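Local coordinates for protein extracellular ligand-binding receptor (Rhodopseudomonas palustris, PDB 3SG0) that binds benzoylformate and probably serves as a periplasmic solute-binding protein for the uptake of aromatic acids related to lignin breakdown, at residues Thr33-Gly38 / Ser96-Val101; Met117-Ala122 / Val309-Ser314. One frame throughout, in Å; residues are numbered along the deposited sequence. Where two conformers were deposited one is given.

Both contacts are buried and lie at the C-terminal ends of strands 28-34 and 116-118 of the same mixed sheet, their centres about 11 Å apart, and both reach the bound benzoylformate. Interaction 1 joins the end of strand 28-34 to the turn leading into helix 99-111; interaction 2 sets the end of strand 116-118 against helix 306-328. Their chemistry differs: the first is a polar serine cluster with a direct hydrogen bond, the second mainly selenomethionine packing with one water bridge. They touch each other, Ser96 O lying 3.1 Å from Met119 N, probably a hydrogen bond. The carboxylate is shared as well, Thr99 from interaction 1 and Ala121 from interaction 2 both binding its O1B.

Interaction 1 of 2, residues Thr33-Gly38 / Ser96-Val101; sequences TMSASG and SSLTPV. With 173 (benzoyl-formic acid), chain B.
The first torsion of Ser97 turns OG anti to its carbonyl carbon (chi1 -51°), where it faces the backbone of Ser35; a similar turn in Ser35 (chi1 -54°) carries its own OG towards Ser96 and Leu98. Ser35 N donates to Ser97 OG at 2.9 Å, and the N-H...O angle of 176° makes the bond almost straight. The same oxygen lies against the aliphatic part of Met34, 3.6 Å from its CB, and is also hydrogen-bonded to Gln47. An alanine in place of Ser97 would probably leave the Ser35 N-H without this acceptor and Gln47 without its hydroxyl mate. Alongside, Thr33 O receives a CA-H...O contact from Ser96 CA at 3.3 Å. Asp70 gathers three hydroxyls: its OD1 bonds Ser35 OG, while OD2 bonds both Ser96 OG and Thr33 OG1. Ser35 OG also rests on Leu98, 3.7 Å from its CG.

Leu98 is the N-cap residue of helix 99-111, and the ligand carboxylate sits at this helix start. Thr99 N reaches O1A at 2.7 Å and Thr99 OG1 donates to O1B at 2.7 Å; Arg198 and Ala121 add further bonds. With the helix N-terminus directed at it, the carboxylate would probably be stabilised as an anion, and the serine network behind it probably helps to hold the turn that presents Thr99.

Interaction 2 of 2, residues Met117-Ala122 / Val309-Ser314; sequences MTMAAA and VHLWDS. With 173 (benzoyl-formic acid), chain B.
Selenomethionine Met119 places SE against Leu311, 3.7 Å from its CB, the two side chains lying abreast with their ends in the same direction. Nearer the backbone, Met119 CG stands 4.0 Å from His310 O. Met119 stays extended at chi2 (-177°), which carries SE past that carbonyl to Leu311. Two residues back, the CB of Met117, also selenomethionine, meets Ser314 CB at 3.9 Å, and its CE approaches Ser314 O. Between these two selenomethionine contacts lies a polar bridge: a water donates to Thr118 O at 2.8 Å and to Ser314 OG, tying Thr118 to helix 306-328. Ser314 OG itself donates to His310 O one turn earlier at 2.8 Å, nearly along the C=O axis (166°). Its proton is thus spent within the helix, while the oxygen accepts from the water.

Beyond this packing lies the ligand. Ala121 N donates to the carboxylate O1B at 3.0 Å with an angle of 153°, and His310 CE1 approaches ring carbon C3 at 4.0 Å. Ala121 thus binds the acid group, while His310 lies beside the phenyl ring, consistent with the ligand cleft of a periplasmic binding protein. Further out, Met119 and Leu311 both touch Ile94 of strand 92-94 and Ile32 of strand 28-34, and Met117 packs on Val92 and Ile94, placing helix 306-328 against the mixed sheet.

Interaction 1 of 2, residues Thr33-Gly38 / Ser96-Val101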
ATOM      1  N   THR A  33      -0.117  -8.286 -11.480  1.00  7.86           N
ATOM      2  CA  THR A  33      -1.015  -7.309 -12.079  1.00  8.16           C
ATOM      3  C   THR A  33      -0.919  -6.040 -11.256  1.00  7.93           C
ATOM      4  O   THR A  33      -0.967  -6.075 -10.020  1.00  8.39           O
ATOM      5  CB  THR A  33      -2.463  -7.847 -12.202  1.00  9.21           C
ATOM      6  OG1 THR A  33      -3.278  -6.899 -12.912  1.00  9.20           O
ATOM      7  CG2 THR A  33      -3.088  -8.174 -10.852  1.00 10.43           C
HETATM    8  N   MSE A  34      -0.725  -4.914 -11.941  1.00  8.54           N
HETATM    9  CA  MSE A  34      -0.552  -3.638 -11.257  1.00  8.33           C
HETATM   10  C   MSE A  34      -1.241  -2.536 -12.031  1.00  7.68           C
HETATM   11  O   MSE A  34      -1.474  -2.657 -13.243  1.00  8.28           O
HETATM   12  CB  MSE A  34       0.926  -3.298 -11.081  1.00  8.79           C
HETATM   13  CG  MSE A  34       1.681  -3.101 -12.388  1.00 10.48           C
HETATM   14 SE   MSE A  34       2.572  -4.726 -13.069  0.50 16.84          SE
HETATM   15  CE  MSE A  34       4.026  -4.752 -11.770  1.00 24.39           C
ATOM     16  N   SER A  35      -1.567  -1.460 -11.327  1.00  7.91           N
ATOM     17  CA  SER A  35      -2.295  -0.347 -11.925  1.00  8.42           C
ATOM     18  C   SER A  35      -1.318   0.665 -12.515  1.00  8.51           C
ATOM     19  O   SER A  35      -1.097   1.733 -11.967  1.00  9.18           O
ATOM     20  CB  SER A  35      -3.213   0.308 -10.888  1.00  8.66           C
ATOM     21  OG  SER A  35      -4.074  -0.650 -10.277  1.00  9.51           O
ATOM     22  N   ALA A  36      -0.694   0.285 -13.623  1.00  8.50           N
ATOM     23  CA  ALA A  36       0.338   1.107 -14.250  1.00  9.72           C
ATOM     24  C   ALA A  36      -0.230   2.283 -15.040  1.00 10.38           C
ATOM     25  O   ALA A  36       0.504   3.205 -15.389  1.00 14.15           O
ATOM     26  CB  ALA A  36       1.246   0.249 -15.125  1.00 11.74           C
ATOM     27  N   SER A  37      -1.526   2.254 -15.315  1.00  9.17           N
ATOM     28  CA  SER A  37      -2.232   3.374 -15.925  1.00  9.38           C
ATOM     29  C   SER A  37      -3.551   3.542 -15.176  1.00  9.56           C
ATOM     30  O   SER A  37      -3.896   2.724 -14.315  1.00  9.55           O
ATOM     31  CB  SER A  37      -2.458   3.146 -17.421  1.00 10.21           C
ATOM     32  OG  SER A  37      -3.144   1.934 -17.660  1.00 10.29           O
ATOM     33  N   GLY A  38      -4.282   4.613 -15.471  1.00  9.41           N
ATOM     34  CA  GLY A  38      -5.471   4.955 -14.709  1.00  9.56           C
ATOM     35  C   GLY A  38      -5.104   5.759 -13.476  1.00  8.31           C
ATOM     36  O   GLY A  38      -3.951   6.141 -13.298  1.00  8.72           O
ATOM     37  N   SER A  96      -3.489  -6.369  -6.747  1.00  7.61           N
ATOM     38  CA  SER A  96      -3.089  -5.262  -7.593  1.00  7.34           C
ATOM     39  C   SER A  96      -2.521  -4.151  -6.701  1.00  7.55           C
ATOM     40  O   SER A  96      -2.084  -4.400  -5.570  1.00  8.13           O
ATOM     41  CB  SER A  96      -4.305  -4.794  -8.398  1.00  8.45           C
ATOM     42  OG  SER A  96      -3.997  -3.699  -9.252  1.00  9.13           O
ATOM     43  N   SER A  97      -2.531  -2.928  -7.225  1.00  7.60           N
ATOM     44  CA  SER A  97      -1.990  -1.761  -6.541  1.00  7.80           C
ATOM     45  C   SER A  97      -2.994  -1.077  -5.632  1.00  7.38           C
ATOM     46  O   SER A  97      -2.602  -0.355  -4.712  1.00  7.74           O
ATOM     47  CB  SER A  97      -1.557  -0.725  -7.574  1.00  7.72           C
ATOM     48  OG  SER A  97      -0.713  -1.270  -8.573  1.00  7.84           O
ATOM     49  N   LEU A  98      -4.277  -1.252  -5.940  1.00  7.24           N
ATOM     50  CA  LEU A  98      -5.358  -0.520  -5.283  1.00  7.48           C
ATOM     51  C   LEU A  98      -6.331  -1.491  -4.650  1.00  7.19           C
ATOM     52  O   LEU A  98      -6.477  -2.624  -5.114  1.00  8.09           O
ATOM     53  CB  LEU A  98      -6.137   0.341  -6.280  1.00  8.04           C
ATOM     54  CG  LEU A  98      -5.349   1.138  -7.312  1.00  8.41           C
ATOM     55  CD1 LEU A  98      -6.297   1.966  -8.186  1.00 10.45           C
ATOM     56  CD2 LEU A  98      -4.311   2.018  -6.649  1.00  9.88           C
ATOM     57  N   THR A  99      -7.023  -1.031  -3.619  1.00  7.60           N
ATOM     58  CA  THR A  99      -7.961  -1.868  -2.897  1.00  8.12           C
ATOM     59  C   THR A  99      -9.151  -2.345  -3.745  1.00  7.97           C
ATOM     60  O   THR A  99      -9.421  -3.544  -3.787  1.00  8.50           O
ATOM     61  CB  THR A  99      -8.418  -1.180  -1.597  1.00  8.10           C
ATOM     62  OG1 THR A  99      -7.309  -1.094  -0.696  1.00  8.62           O
ATOM     63  CG2 THR A  99      -9.526  -1.964  -0.935  1.00  9.52           C
ATOM     64  N   PRO A 100      -9.872  -1.439  -4.429  1.00  8.36           N
ATOM     65  CA  PRO A 100     -11.012  -1.915  -5.224  0.58  9.72           C
ATOM     66  C   PRO A 100     -10.590  -2.911  -6.305  1.00  8.95           C
ATOM     67  O   PRO A 100     -11.342  -3.822  -6.659  1.00  9.92           O
ATOM     68  CB  PRO A 100     -11.566  -0.625  -5.861  0.58 11.24           C
ATOM     69  CG  PRO A 100     -10.457   0.389  -5.754  0.58  9.35           C
ATOM     70  CD  PRO A 100      -9.722   0.028  -4.497  0.58  9.64           C
ATOM     71  N   VAL A 101      -9.395  -2.721  -6.841  1.00  8.58           N
ATOM     72  CA  VAL A 101      -8.891  -3.572  -7.908  1.00  9.10           C
ATOM     73  C   VAL A 101      -8.469  -4.936  -7.364  1.00  8.55           C
ATOM     74  O   VAL A 101      -8.616  -5.963  -8.033  1.00 10.59           O
ATOM     75  CB  VAL A 101      -7.738  -2.874  -8.656  1.00  8.93           C
ATOM     76  CG1 VAL A 101      -7.253  -3.718  -9.799  1.00 10.23           C
ATOM     77  CG2 VAL A 101      -8.189  -1.506  -9.157  1.00 10.57           C
TER
HETATM   78  O1B 173 B 384      -5.205   0.448  -1.330  1.00  9.35           O
HETATM   79  C1  173 B 384      -5.400   1.369  -2.079  1.00 11.26           C
HETATM   80  O1A 173 B 384      -6.567   1.516  -2.819  1.00 10.35           O
HETATM   81  C2  173 B 384      -4.475   2.557  -2.080  1.00 11.86           C
HETATM   82  O2  173 B 384      -4.799   3.576  -2.612  1.00 15.69           O
HETATM   83  C1G 173 B 384      -3.130   2.376  -1.450  1.00 11.71           C
HETATM   84  C2D 173 B 384      -2.328   1.116  -1.759  1.00 10.89           C
HETATM   85  C2E 173 B 384      -0.976   0.904  -1.110  1.00  9.81           C
HETATM   86  C3  173 B 384      -0.444   1.955  -0.139  1.00 11.76           C
HETATM   87  C1E 173 B 384      -1.278   3.216   0.158  1.00 11.97           C
HETATM   88  C1D 173 B 384      -2.625   3.443  -0.497  1.00 13.63           C

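Interaction 2 of 2, residues Met117-Ala122 / Val309-Ser314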
HETATM    1  N   MSE A 117      -0.079 -12.128  -3.213  1.00  7.52           N
HETATM    2  CA  MSE A 117       0.568 -11.059  -2.459  1.00  7.39           C
HETATM    3  C   MSE A 117      -0.068  -9.755  -2.926  1.00  6.97           C
HETATM    4  O   MSE A 117       0.272  -9.252  -4.003  1.00  7.79           O
HETATM    5  CB  MSE A 117       2.072 -11.022  -2.727  1.00  7.38           C
HETATM    6  CG  MSE A 117       2.751 -12.380  -2.759  1.00  7.67           C
HETATM    7 SE   MSE A 117       2.635 -13.412  -1.139  0.65  8.68          SE
HETATM    8  CE  MSE A 117       3.692 -12.226   0.009  1.00  9.61           C
ATOM      9  N   THR A 118      -1.024  -9.214  -2.179  1.00  7.13           N
ATOM     10  CA  THR A 118      -1.631  -7.970  -2.618  1.00  7.42           C
ATOM     11  C   THR A 118      -0.723  -6.793  -2.295  1.00  7.08           C
ATOM     12  O   THR A 118      -0.003  -6.823  -1.295  1.00  7.34           O
ATOM     13  CB  THR A 118      -3.039  -7.769  -2.032  1.00  7.81           C
ATOM     14  OG1 THR A 118      -3.615  -6.595  -2.610  1.00  9.21           O
ATOM     15  CG2 THR A 118      -3.029  -7.606  -0.519  1.00  9.18           C
HETATM   16  N   MSE A 119      -0.746  -5.765  -3.142  1.00  7.14           N
HETATM   17  CA  MSE A 119       0.075  -4.574  -2.926  1.00  7.66           C
HETATM   18  C   MSE A 119      -0.735  -3.379  -2.419  1.00  7.42           C
HETATM   19  O   MSE A 119      -0.199  -2.274  -2.279  1.00  8.14           O
HETATM   20  CB  MSE A 119       0.864  -4.217  -4.192  1.00  7.74           C
HETATM   21  CG  MSE A 119       1.832  -5.315  -4.608  1.00  8.48           C
HETATM   22 SE   MSE A 119       2.902  -4.869  -6.151  0.66  8.75          SE
HETATM   23  CE  MSE A 119       1.519  -4.988  -7.525  1.00 10.39           C
ATOM     24  N   ALA A 120      -2.012  -3.605  -2.123  1.00  7.39           N
ATOM     25  CA  ALA A 120      -2.912  -2.547  -1.692  1.00  7.43           C
ATOM     26  C   ALA A 120      -3.015  -2.494  -0.165  1.00  6.95           C
ATOM     27  O   ALA A 120      -2.391  -3.300   0.533  1.00  7.84           O
ATOM     28  CB  ALA A 120      -4.267  -2.738  -2.348  1.00  8.90           C
ATOM     29  N   ALA A 121      -3.797  -1.547   0.347  1.00  7.04           N
ATOM     30  CA  ALA A 121      -3.672  -1.139   1.751  1.00  7.17           C
ATOM     31  C   ALA A 121      -4.815  -1.498   2.695  1.00  6.94           C
ATOM     32  O   ALA A 121      -4.588  -1.611   3.902  1.00  7.47           O
ATOM     33  CB  ALA A 121      -3.428   0.371   1.830  1.00  8.30           C
ATOM     34  N   ALA A 122      -6.046  -1.603   2.204  1.00  7.37           N
ATOM     35  CA  ALA A 122      -7.187  -1.720   3.123  1.00  7.95           C
ATOM     36  C   ALA A 122      -7.180  -3.014   3.936  1.00  7.28           C
ATOM     37  O   ALA A 122      -6.887  -4.084   3.417  1.00  7.63           O
ATOM     38  CB  ALA A 122      -8.490  -1.591   2.374  1.00  9.13           C
ATOM     39  N   VAL A 309       8.339  -0.500  -3.644  1.00  8.15           N
ATOM     40  CA  VAL A 309       8.779  -1.338  -2.536  1.00  7.97           C
ATOM     41  C   VAL A 309       7.688  -2.307  -2.095  1.00  8.21           C
ATOM     42  O   VAL A 309       7.981  -3.310  -1.454  1.00  8.18           O
ATOM     43  CB  VAL A 309       9.355  -0.507  -1.357  1.00  8.45           C
ATOM     44  CG1 VAL A 309       8.314  -0.278  -0.260  1.00  9.30           C
ATOM     45  CG2 VAL A 309      10.582  -1.204  -0.787  1.00  9.65           C
ATOM     46  N   HIS A 310       6.440  -2.036  -2.449  1.00  7.61           N
ATOM     47  CA  HIS A 310       5.372  -2.979  -2.116  1.00  7.95           C
ATOM     48  C   HIS A 310       5.519  -4.246  -2.940  1.00  8.23           C
ATOM     49  O   HIS A 310       5.195  -5.341  -2.467  1.00  9.73           O
ATOM     50  CB  HIS A 310       4.011  -2.293  -2.254  1.00  8.09           C
ATOM     51  CG  HIS A 310       3.914  -1.123  -1.342  1.00  7.87           C
ATOM     52  ND1 HIS A 310       3.136   0.001  -1.544  1.00  9.98           N
ATOM     53  CD2 HIS A 310       4.598  -0.913  -0.198  1.00  6.51           C
ATOM     54  CE1 HIS A 310       3.342   0.846  -0.543  1.00  6.16           C
ATOM     55  NE2 HIS A 310       4.218   0.309   0.287  1.00 10.80           N
ATOM     56  N   LEU A 311       6.042  -4.119  -4.156  1.00  7.72           N
ATOM     57  CA  LEU A 311       6.391  -5.296  -4.945  1.00  7.51           C
ATOM     58  C   LEU A 311       7.652  -5.946  -4.369  1.00  8.10           C
ATOM     59  O   LEU A 311       7.705  -7.159  -4.150  1.00  8.17           O
ATOM     60  CB  LEU A 311       6.585  -4.921  -6.414  1.00  8.42           C
ATOM     61  CG  LEU A 311       7.054  -6.054  -7.330  1.00  8.30           C
ATOM     62  CD1 LEU A 311       6.177  -7.292  -7.215  1.00  9.82           C
ATOM     63  CD2 LEU A 311       7.112  -5.556  -8.764  1.00 10.01           C
ATOM     64  N   TRP A 312       8.667  -5.131  -4.100  1.00  8.01           N
ATOM     65  CA  TRP A 312       9.928  -5.637  -3.572  1.00  8.06           C
ATOM     66  C   TRP A 312       9.732  -6.450  -2.282  1.00  7.45           C
ATOM     67  O   TRP A 312      10.212  -7.584  -2.175  1.00  8.42           O
ATOM     68  CB  TRP A 312      10.886  -4.474  -3.326  1.00  8.74           C
ATOM     69  CG  TRP A 312      12.239  -4.888  -2.848  1.00  8.52           C
ATOM     70  CD1 TRP A 312      12.658  -4.964  -1.559  1.00  9.46           C
ATOM     71  CD2 TRP A 312      13.350  -5.286  -3.657  1.00  9.27           C
ATOM     72  NE1 TRP A 312      13.965  -5.384  -1.508  1.00 10.76           N
ATOM     73  CE2 TRP A 312      14.416  -5.583  -2.786  1.00 10.22           C
ATOM     74  CE3 TRP A 312      13.552  -5.406  -5.036  1.00 11.27           C
ATOM     75  CZ2 TRP A 312      15.664  -6.007  -3.245  1.00 13.14           C
ATOM     76  CZ3 TRP A 312      14.795  -5.823  -5.487  1.00 12.94           C
ATOM     77  CH2 TRP A 312      15.831  -6.118  -4.595  1.00 15.10           C
ATOM     78  N   ASP A 313       9.049  -5.863  -1.300  1.00  7.94           N
ATOM     79  CA  ASP A 313       8.842  -6.530  -0.017  1.00  7.57           C
ATOM     80  C   ASP A 313       8.004  -7.805  -0.198  1.00  7.27           C
ATOM     81  O   ASP A 313       8.216  -8.795   0.501  1.00  8.09           O
ATOM     82  CB  ASP A 313       8.120  -5.614   0.983  1.00  8.00           C
ATOM     83  CG  ASP A 313       9.023  -4.578   1.664  1.00  8.48           C
ATOM     84  OD1 ASP A 313      10.277  -4.623   1.539  1.00  8.86           O
ATOM     85  OD2 ASP A 313       8.425  -3.715   2.364  1.00  9.07           O
ATOM     86  N   SER A 314       7.025  -7.779  -1.102  1.00  6.99           N
ATOM     87  CA  SER A 314       6.259  -8.996  -1.377  1.00  7.76           C
ATOM     88  C   SER A 314       7.194 -10.104  -1.843  1.00  7.66           C
ATOM     89  O   SER A 314       7.070 -11.260  -1.424  1.00  8.16           O
ATOM     90  CB  SER A 314       5.188  -8.751  -2.442  1.00  8.34           C
ATOM     91  OG  SER A 314       4.183  -7.860  -1.989  1.00  7.96           O
TER
HETATM   92  O1B 173 B 384      -5.205   0.448  -1.330  1.00  9.35           O
HETATM   93  C1  173 B 384      -5.400   1.369  -2.079  1.00 11.26           C
HETATM   94  O1A 173 B 384      -6.567   1.516  -2.819  1.00 10.35           O
HETATM   95  C2  173 B 384      -4.475   2.557  -2.080  1.00 11.86           C
HETATM   96  O2  173 B 384      -4.799   3.576  -2.612  1.00 15.69           O
HETATM   97  C1G 173 B 384      -3.130   2.376  -1.450  1.00 11.71           C
HETATM   98  C2D 173 B 384      -2.328   1.116  -1.759  1.00 10.89           C
HETATM   99  C2E 173 B 384      -0.976   0.904  -1.110  1.00  9.81           C
HETATM  100  C3  173 B 384      -0.444   1.955  -0.139  1.00 11.76           C
HETATM  101  C1E 173 B 384      -1.278   3.216   0.158  1.00 11.97           C
HETATM  102  C1D 173 B 384      -2.625   3.443  -0.497  1.00 13.63           C
HETATM  103  O   HOH W   1       2.022  -8.394  -0.204  1.00  7.87           O